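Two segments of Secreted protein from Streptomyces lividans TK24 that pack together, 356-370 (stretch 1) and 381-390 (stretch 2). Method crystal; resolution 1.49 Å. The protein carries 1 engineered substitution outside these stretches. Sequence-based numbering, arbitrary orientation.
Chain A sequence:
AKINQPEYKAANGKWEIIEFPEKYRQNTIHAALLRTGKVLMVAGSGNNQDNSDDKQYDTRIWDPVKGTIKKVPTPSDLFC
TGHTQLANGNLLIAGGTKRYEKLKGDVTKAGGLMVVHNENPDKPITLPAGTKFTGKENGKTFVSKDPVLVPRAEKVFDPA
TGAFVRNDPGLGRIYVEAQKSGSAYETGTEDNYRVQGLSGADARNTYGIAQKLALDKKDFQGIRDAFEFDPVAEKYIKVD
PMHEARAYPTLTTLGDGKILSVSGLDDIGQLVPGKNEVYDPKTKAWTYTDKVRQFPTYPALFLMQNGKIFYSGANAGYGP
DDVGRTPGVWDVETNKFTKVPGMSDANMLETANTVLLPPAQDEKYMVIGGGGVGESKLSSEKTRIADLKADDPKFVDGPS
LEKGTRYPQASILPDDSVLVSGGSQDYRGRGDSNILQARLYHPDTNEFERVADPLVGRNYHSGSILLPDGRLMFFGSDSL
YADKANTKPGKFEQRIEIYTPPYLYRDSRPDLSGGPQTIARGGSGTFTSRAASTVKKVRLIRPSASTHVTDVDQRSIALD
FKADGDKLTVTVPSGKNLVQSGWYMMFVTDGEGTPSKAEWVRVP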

ATOM      1  N   LEU A 356      -0.546  -4.335  11.917  1.00  6.86           N
ATOM      2  CA  LEU A 356      -1.264  -5.035  12.982  1.00  7.13           C
ATOM      3  C   LEU A 356      -0.180  -5.709  13.816  1.00  7.14           C
ATOM      4  O   LEU A 356       0.488  -6.617  13.321  1.00  7.79           O
ATOM      5  CB  LEU A 356      -2.267  -6.012  12.407  1.00  7.29           C
ATOM      6  CG  LEU A 356      -2.969  -6.940  13.389  1.00  7.89           C
ATOM      7  CD1 LEU A 356      -3.557  -6.221  14.576  1.00  8.50           C
ATOM      8  CD2 LEU A 356      -4.042  -7.683  12.636  1.00  8.77           C
ATOM      9  N   LEU A 357       0.099  -5.169  14.991  1.00  7.38           N
ATOM     10  CA  LEU A 357       1.217  -5.646  15.779  1.00  7.50           C
ATOM     11  C   LEU A 357       1.070  -7.086  16.185  1.00  7.40           C
ATOM     12  O   LEU A 357      -0.039  -7.575  16.367  1.00  7.63           O
ATOM     13  CB  LEU A 357       1.410  -4.804  17.034  1.00  7.74           C
ATOM     14  CG  LEU A 357       1.743  -3.341  16.790  1.00  8.25           C
ATOM     15  CD1 LEU A 357       1.683  -2.588  18.119  1.00  8.65           C
ATOM     16  CD2 LEU A 357       3.111  -3.179  16.159  1.00  8.51           C
ATOM     17  N   PRO A 358       2.210  -7.778  16.341  1.00  8.06           N
ATOM     18  CA  PRO A 358       2.184  -9.153  16.796  1.00  9.08           C
ATOM     19  C   PRO A 358       1.968  -9.205  18.309  1.00  9.84           C
ATOM     20  O   PRO A 358       2.536  -8.358  19.010  1.00 11.31           O
ATOM     21  CB  PRO A 358       3.568  -9.670  16.389  1.00  9.47           C
ATOM     22  CG  PRO A 358       4.443  -8.508  16.349  1.00  9.83           C
ATOM     23  CD  PRO A 358       3.575  -7.319  16.017  1.00  8.54           C
ATOM     24  N   PRO A 359       1.168 -10.130  18.863  1.00 10.45           N
ATOM     25  CA  PRO A 359       0.304 -11.038  18.133  1.00 10.35           C
ATOM     26  C   PRO A 359      -0.990 -10.375  17.724  1.00  9.27           C
ATOM     27  O   PRO A 359      -1.526  -9.536  18.449  1.00  9.37           O
ATOM     28  CB  PRO A 359       0.031 -12.141  19.154  1.00 11.33           C
ATOM     29  CG  PRO A 359       0.032 -11.416  20.463  1.00 11.75           C
ATOM     30  CD  PRO A 359       1.052 -10.309  20.333  1.00 12.33           C
ATOM     31  N   ALA A 360      -1.530 -10.808  16.585  1.00  8.64           N
ATOM     32  CA  ALA A 360      -2.745 -10.251  16.031  1.00  8.35           C
ATOM     33  C   ALA A 360      -3.951 -10.359  16.937  1.00  8.27           C
ATOM     34  O   ALA A 360      -4.865  -9.559  16.850  1.00  8.64           O
ATOM     35  CB  ALA A 360      -3.052 -10.884  14.695  1.00  8.96           C
ATOM     36  N   GLN A 361      -3.932 -11.337  17.835  1.00  8.06           N
ATOM     37  CA  GLN A 361      -4.988 -11.433  18.827  1.00  8.70           C
ATOM     38  C   GLN A 361      -5.243 -10.127  19.582  1.00  9.57           C
ATOM     39  O   GLN A 361      -6.380  -9.874  19.987  1.00 10.34           O
ATOM     40  CB  GLN A 361      -4.652 -12.517  19.864  1.00  8.89           C
ATOM     41  CG  GLN A 361      -4.913 -13.911  19.344  1.00  9.23           C
ATOM     42  CD  GLN A 361      -3.712 -14.601  18.701  1.00  8.65           C
ATOM     43  OE1 GLN A 361      -2.761 -13.974  18.212  1.00  8.65           O
ATOM     44  NE2 GLN A 361      -3.730 -15.942  18.753  1.00  8.85           N
ATOM     45  N   ASP A 362      -4.185  -9.355  19.824  1.00 10.24           N
ATOM     46  CA  ASP A 362      -4.318  -8.166  20.679  1.00 10.95           C
ATOM     47  C   ASP A 362      -5.019  -7.004  19.998  1.00 10.52           C
ATOM     48  O   ASP A 362      -5.443  -6.074  20.678  1.00 10.16           O
ATOM     49  CB  ASP A 362      -2.955  -7.760  21.195  1.00 12.25           C
ATOM     50  CG  ASP A 362      -2.343  -8.799  22.140  1.00 14.99           C
ATOM     51  OD1 ASP A 362      -3.003  -9.789  22.545  1.00 18.20           O
ATOM     52  OD2 ASP A 362      -1.158  -8.622  22.440  1.00 21.73           O
ATOM     53  N   GLU A 363      -5.138  -7.018  18.664  1.00  9.50           N
ATOM     54  CA  GLU A 363      -5.842  -5.951  17.911  1.00 10.08           C
ATOM     55  C   GLU A 363      -5.253  -4.587  18.181  1.00  9.55           C
ATOM     56  O   GLU A 363      -5.980  -3.598  18.255  1.00  9.64           O
ATOM     57  CB  GLU A 363      -7.356  -5.970  18.166  1.00 11.44           C
ATOM     58  CG  GLU A 363      -7.981  -7.333  17.954  1.00 13.29           C
ATOM     59  CD  GLU A 363      -9.486  -7.269  17.723  1.00 15.56           C
ATOM     60  OE1 GLU A 363      -9.932  -6.865  16.594  1.00 16.11           O
ATOM     61  OE2 GLU A 363     -10.224  -7.665  18.692  1.00 17.93           O
ATOM     62  N   LYS A 364      -3.921  -4.547  18.282  1.00  8.42           N
ATOM     63  CA  LYS A 364      -3.212  -3.293  18.387  1.00  8.99           C
ATOM     64  C   LYS A 364      -2.575  -2.931  17.054  1.00  8.05           C
ATOM     65  O   LYS A 364      -1.826  -3.725  16.480  1.00  8.99           O
ATOM     66  CB  LYS A 364      -2.142  -3.359  19.466  1.00 10.37           C
ATOM     67  CG  LYS A 364      -2.702  -3.466  20.872  1.00 12.57           C
ATOM     68  CD  LYS A 364      -1.585  -3.406  21.902  1.00 14.75           C
ATOM     69  CE  LYS A 364      -2.092  -3.639  23.308  1.00 17.61           C
ATOM     70  NZ  LYS A 364      -1.024  -3.254  24.278  0.50 17.63           N
ATOM     71  N   TYR A 365      -2.904  -1.735  16.569  1.00  7.80           N
ATOM     72  CA  TYR A 365      -2.459  -1.272  15.242  1.00  8.14           C
ATOM     73  C   TYR A 365      -1.525  -0.115  15.419  1.00  8.34           C
ATOM     74  O   TYR A 365      -1.816   0.750  16.233  1.00  9.45           O
ATOM     75  CB  TYR A 365      -3.654  -0.846  14.404  1.00  8.57           C
ATOM     76  CG  TYR A 365      -4.537  -1.945  13.960  1.00  9.12           C
ATOM     77  CD1 TYR A 365      -5.516  -2.458  14.782  1.00  9.87           C
ATOM     78  CD2 TYR A 365      -4.355  -2.531  12.731  1.00  9.32           C
ATOM     79  CE1 TYR A 365      -6.329  -3.499  14.361  1.00 10.59           C
ATOM     80  CE2 TYR A 365      -5.141  -3.587  12.329  1.00 10.23           C
ATOM     81  CZ  TYR A 365      -6.115  -4.054  13.129  1.00 10.11           C
ATOM     82  OH  TYR A 365      -6.933  -5.105  12.715  1.00 12.03           O
ATOM     83  N   MET A 366      -0.438  -0.091  14.680  1.00  7.17           N
ATOM     84  CA  MET A 366       0.534   0.993  14.731  1.00  7.72           C
ATOM     85  C   MET A 366       0.641   1.660  13.383  1.00  7.02           C
ATOM     86  O   MET A 366       0.791   0.997  12.357  1.00  7.02           O
ATOM     87  CB  MET A 366       1.871   0.475  15.179  1.00  8.95           C
ATOM     88  CG  MET A 366       2.928   1.564  15.211  1.00 10.01           C
ATOM     89  SD  MET A 366       4.614   0.949  15.465  1.00 14.22           S
ATOM     90  CE  MET A 366       4.485   0.911  17.181  1.00 13.13           C
ATOM     91  N   VAL A 367       0.518   2.991  13.377  1.00  6.69           N
ATOM     92  CA  VAL A 367       0.718   3.849  12.232  1.00  6.58           C
ATOM     93  C   VAL A 367       2.068   4.576  12.406  1.00  6.53           C
ATOM     94  O   VAL A 367       2.351   5.065  13.501  1.00  7.04           O
ATOM     95  CB  VAL A 367      -0.441   4.834  12.087  1.00  7.24           C
ATOM     96  CG1 VAL A 367      -0.147   5.826  11.018  1.00  7.61           C
ATOM     97  CG2 VAL A 367      -1.755   4.121  11.804  1.00  7.83           C
ATOM     98  N   ILE A 368       2.877   4.522  11.380  1.00  6.31           N
ATOM     99  CA  ILE A 368       4.269   4.903  11.468  1.00  6.52           C
ATOM    100  C   ILE A 368       4.583   5.967  10.428  1.00  6.41           C
ATOM    101  O   ILE A 368       4.413   5.748   9.238  1.00  5.91           O
ATOM    102  CB  ILE A 368       5.191   3.682  11.186  1.00  7.54           C
ATOM    103  CG1 ILE A 368       4.821   2.501  12.042  1.00  8.44           C
ATOM    104  CG2 ILE A 368       6.658   4.042  11.366  1.00  7.60           C
ATOM    105  CD1 ILE A 368       5.372   1.181  11.585  1.00  9.70           C
ATOM    106  N   GLY A 369       5.099   7.103  10.866  1.00  6.30           N
ATOM    107  CA  GLY A 369       5.584   8.123   9.985  1.00  6.17           C
ATOM    108  C   GLY A 369       4.463   8.746   9.152  1.00  6.43           C
ATOM    109  O   GLY A 369       3.331   8.840   9.629  1.00  6.09           O
ATOM    110  N   GLY A 370       4.792   9.108   7.916  1.00  6.07           N
ATOM    111  CA  GLY A 370       3.882   9.800   7.046  1.00  6.21           C
ATOM    112  C   GLY A 370       4.305  11.206   6.736  1.00  6.36           C
ATOM    113  O   GLY A 370       5.273  11.724   7.280  1.00  7.30           O
ATOM    114  N   GLU A 381       7.628  12.035  12.654  1.00  8.32           N
ATOM    115  CA  GLU A 381       8.488  11.100  13.322  1.00 10.01           C
ATOM    116  C   GLU A 381       7.734  10.176  14.288  1.00  9.85           C
ATOM    117  O   GLU A 381       8.346   9.372  14.991  1.00 10.55           O
ATOM    118  CB  GLU A 381       9.631  11.836  14.054  1.00 12.70           C
ATOM    119  CG  GLU A 381       9.155  12.621  15.244  1.00 15.43           C
ATOM    120  CD  GLU A 381      10.272  13.469  15.846  1.00 18.68           C
ATOM    121  OE1 GLU A 381      11.092  14.048  15.099  1.00 22.24           O
ATOM    122  OE2 GLU A 381      10.290  13.498  17.074  1.00 24.40           O
ATOM    123  N   LYS A 382       6.407  10.259  14.338  1.00  8.51           N
ATOM    124  CA  LYS A 382       5.652   9.545  15.337  1.00  9.19           C
ATOM    125  C   LYS A 382       5.208   8.165  14.922  1.00  8.54           C
ATOM    126  O   LYS A 382       4.954   7.887  13.719  1.00  8.26           O
ATOM    127  CB  LYS A 382       4.450  10.362  15.802  1.00 10.16           C
ATOM    128  CG  LYS A 382       4.945  11.596  16.557  1.00 11.04           C
ATOM    129  CD  LYS A 382       3.836  12.424  17.158  1.00 12.73           C
ATOM    130  CE  LYS A 382       4.447  13.422  18.163  1.00 13.45           C
ATOM    131  NZ  LYS A 382       3.386  13.918  19.057  1.00 16.21           N
ATOM    132  N   THR A 383       5.070   7.333  15.940  1.00  8.32           N
ATOM    133  CA  THR A 383       4.225   6.163  15.877  1.00  8.25           C
ATOM    134  C   THR A 383       2.990   6.401  16.686  1.00  8.20           C
ATOM    135  O   THR A 383       3.018   7.086  17.717  1.00  8.23           O
ATOM    136  CB  THR A 383       4.903   4.847  16.309  1.00  8.90           C
ATOM    137  OG1 THR A 383       5.232   4.890  17.680  1.00  9.12           O
ATOM    138  CG2 THR A 383       6.123   4.603  15.477  1.00  9.34           C
ATOM    139  N   ARG A 384       1.877   5.839  16.230  1.00  7.20           N
ATOM    140  CA  ARG A 384       0.592   6.006  16.917  1.00  7.65           C
ATOM    141  C   ARG A 384      -0.026   4.630  17.016  1.00  8.19           C
ATOM    142  O   ARG A 384      -0.125   3.959  16.000  1.00  8.34           O
ATOM    143  CB  ARG A 384      -0.306   6.995  16.205  1.00  7.31           C
ATOM    144  CG  ARG A 384       0.340   8.339  15.866  1.00  7.47           C
ATOM    145  CD  ARG A 384       1.238   8.298  14.633  1.00  7.65           C
ATOM    146  NE  ARG A 384       0.978   9.385  13.697  1.00  7.53           N
ATOM    147  CZ  ARG A 384       1.489   9.422  12.483  1.00  7.89           C
ATOM    148  NH1 ARG A 384       2.385   8.521  12.114  1.00  7.66           N
ATOM    149  NH2 ARG A 384       1.100  10.350  11.607  1.00  8.45           N
ATOM    150  N   ILE A 385      -0.486   4.238  18.194  1.00  8.03           N
ATOM    151  CA  ILE A 385      -0.940   2.884  18.433  1.00  8.33           C
ATOM    152  C   ILE A 385      -2.369   2.926  18.918  1.00  8.47           C
ATOM    153  O   ILE A 385      -2.663   3.679  19.861  1.00  9.29           O
ATOM    154  CB  ILE A 385      -0.072   2.195  19.471  1.00  9.21           C
ATOM    155  CG1 ILE A 385       1.380   2.144  19.006  1.00 10.10           C
ATOM    156  CG2 ILE A 385      -0.616   0.810  19.732  1.00  9.01           C
ATOM    157  CD1 ILE A 385       2.378   1.656  20.032  1.00 10.94           C
ATOM    158  N   ALA A 386      -3.255   2.163  18.267  1.00  8.46           N
ATOM    159  CA  ALA A 386      -4.638   2.042  18.686  1.00  8.39           C
ATOM    160  C   ALA A 386      -4.895   0.627  19.113  1.00  9.03           C
ATOM    161  O   ALA A 386      -4.584  -0.298  18.381  1.00  9.26           O
ATOM    162  CB  ALA A 386      -5.595   2.430  17.599  1.00  8.43           C
ATOM    163  N   ASP A 387      -5.499   0.455  20.279  1.00  9.99           N
ATOM    164  CA  ASP A 387      -5.913  -0.838  20.814  1.00 10.61           C
ATOM    165  C   ASP A 387      -7.406  -1.041  20.584  1.00 11.58           C
ATOM    166  O   ASP A 387      -8.247  -0.428  21.287  1.00 12.22           O
ATOM    167  CB  ASP A 387      -5.600  -0.922  22.309  1.00 12.16           C
ATOM    168  CG  ASP A 387      -5.958  -2.280  22.912  1.00 13.27           C
ATOM    169  OD1 ASP A 387      -6.725  -3.037  22.339  1.00 15.04           O
ATOM    170  OD2 ASP A 387      -5.396  -2.523  24.016  1.00 16.66           O
ATOM    171  N   LEU A 388      -7.767  -1.848  19.617  1.00 12.31           N
ATOM    172  CA  LEU A 388      -9.152  -1.979  19.264  1.00 15.05           C
ATOM    173  C   LEU A 388      -9.951  -2.926  20.138  1.00 18.04           C
ATOM    174  O   LEU A 388     -11.147  -3.112  19.890  1.00 19.26           O
ATOM    175  CB  LEU A 388      -9.280  -2.353  17.818  1.00 16.21           C
ATOM    176  CG  LEU A 388      -8.653  -1.444  16.806  1.00 17.62           C
ATOM    177  CD1 LEU A 388      -9.178  -1.743  15.435  1.00 20.05           C
ATOM    178  CD2 LEU A 388      -8.788   0.028  17.150  1.00 19.54           C
ATOM    179  N   LYS A 389      -9.313  -3.513  21.144  1.00 18.95           N
ATOM    180  CA  LYS A 389     -10.069  -4.250  22.168  1.00 22.25           C
ATOM    181  C   LYS A 389     -10.697  -3.330  23.204  1.00 23.58           C
ATOM    182  O   LYS A 389     -11.607  -3.754  23.909  1.00 25.20           O
ATOM    183  CB  LYS A 389      -9.199  -5.377  22.781  1.00 23.30           C
ATOM    184  CG  LYS A 389      -9.245  -6.596  21.851  1.00 24.64           C
ATOM    185  CD  LYS A 389      -8.687  -7.925  22.339  1.00 24.60           C
ATOM    186  CE  LYS A 389      -9.052  -9.016  21.336  1.00 24.10           C
ATOM    187  NZ  LYS A 389      -8.457 -10.321  21.687  0.50 25.63           N
ATOM    188  N   ALA A 390     -10.245  -2.077  23.294  1.00 23.48           N
ATOM    189  CA  ALA A 390     -10.835  -1.118  24.215  1.00 26.30           C
ATOM    190  C   ALA A 390     -12.288  -0.792  23.834  1.00 27.95           C
ATOM    191  O   ALA A 390     -12.687  -0.821  22.638  1.00 27.52           O
ATOM    192  CB  ALA A 390      -9.976   0.139  24.292  1.00 25.82           C
TER
HETATM  193  O   HOH W   1      -5.288  -5.536  23.241  1.00 19.07           O
HETATM  194  O   HOH W   2      -5.645 -10.512  23.211  1.00 31.83           O

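Strands 364-368 and 383-387 run antiparallel, their N-to-C directions 161° apart. Tyr365 pairs with Ala386 through two backbone hydrogen bonds, Tyr365 N to Ala386 O and Ala386 N to Tyr365 O, both 2.9 Å. Val367 and Arg384 repeat the pattern, with Val367 N to Arg384 O and Arg384 N to Val367 O also at 2.9 Å. Between these closed rings lies the non-hydrogen-bonded pair Met366-Ile385, where the CA atoms draw closer (Met366 CA to Ile385 CA, 4.4 Å) and Met366 CA-H faces Arg384 O (Met366 CA to Arg384 O, 3.3 Å); Lys364-Asp387 and Ile368-Thr383 are of the same kind, beyond the rings. Further backbone hydrogen bonds flank these rings: Leu388 N donates to Glu363 O (2.8 Å), and Gly369 N to Lys382 O (3.0 Å).

Side chains alternate between the two faces of the sheet. On the face carrying Lys364, Met366 and Ile368, Met366, t at chi1 and chi2 and turned at chi3 (-85°), brings CE to 3.6 Å from Ile385 CD1, while Ile385 CG2 lies 4.4 Å from Leu357 CD1, so Ile385 meets apolar groups from both residues. On the other face, Tyr365 CE1 packs 3.5 Å from Leu388 CD1. Here the end of Arg384 reaches back to stretch 1: NH1 donates to Gly369 O at 2.7 Å with a nearly linear angle of 171°, and NH2 adds a weak bond to the same oxygen at 3.3 Å. Val367 CG1 covers one face of the guanidinium, leaving its edge to the carbonyl.

A type I turn from Asp387 to Ala390 follows the second strand, and Asp387 OD1 accepts from Lys389 N within it (2.9 Å). The long, all-extended outer portion of Lys389 carries NZ to Gln361 O (2.7 Å), tying the turn to the 3-10 segment. Water 2 reinforces this link, accepting from Lys389 NZ (3.2 Å) and donating to Asp362 OD1 (2.8 Å). Glu363 OE2 stays 4.4 Å from Lys389 NZ, beyond salt-bridge range.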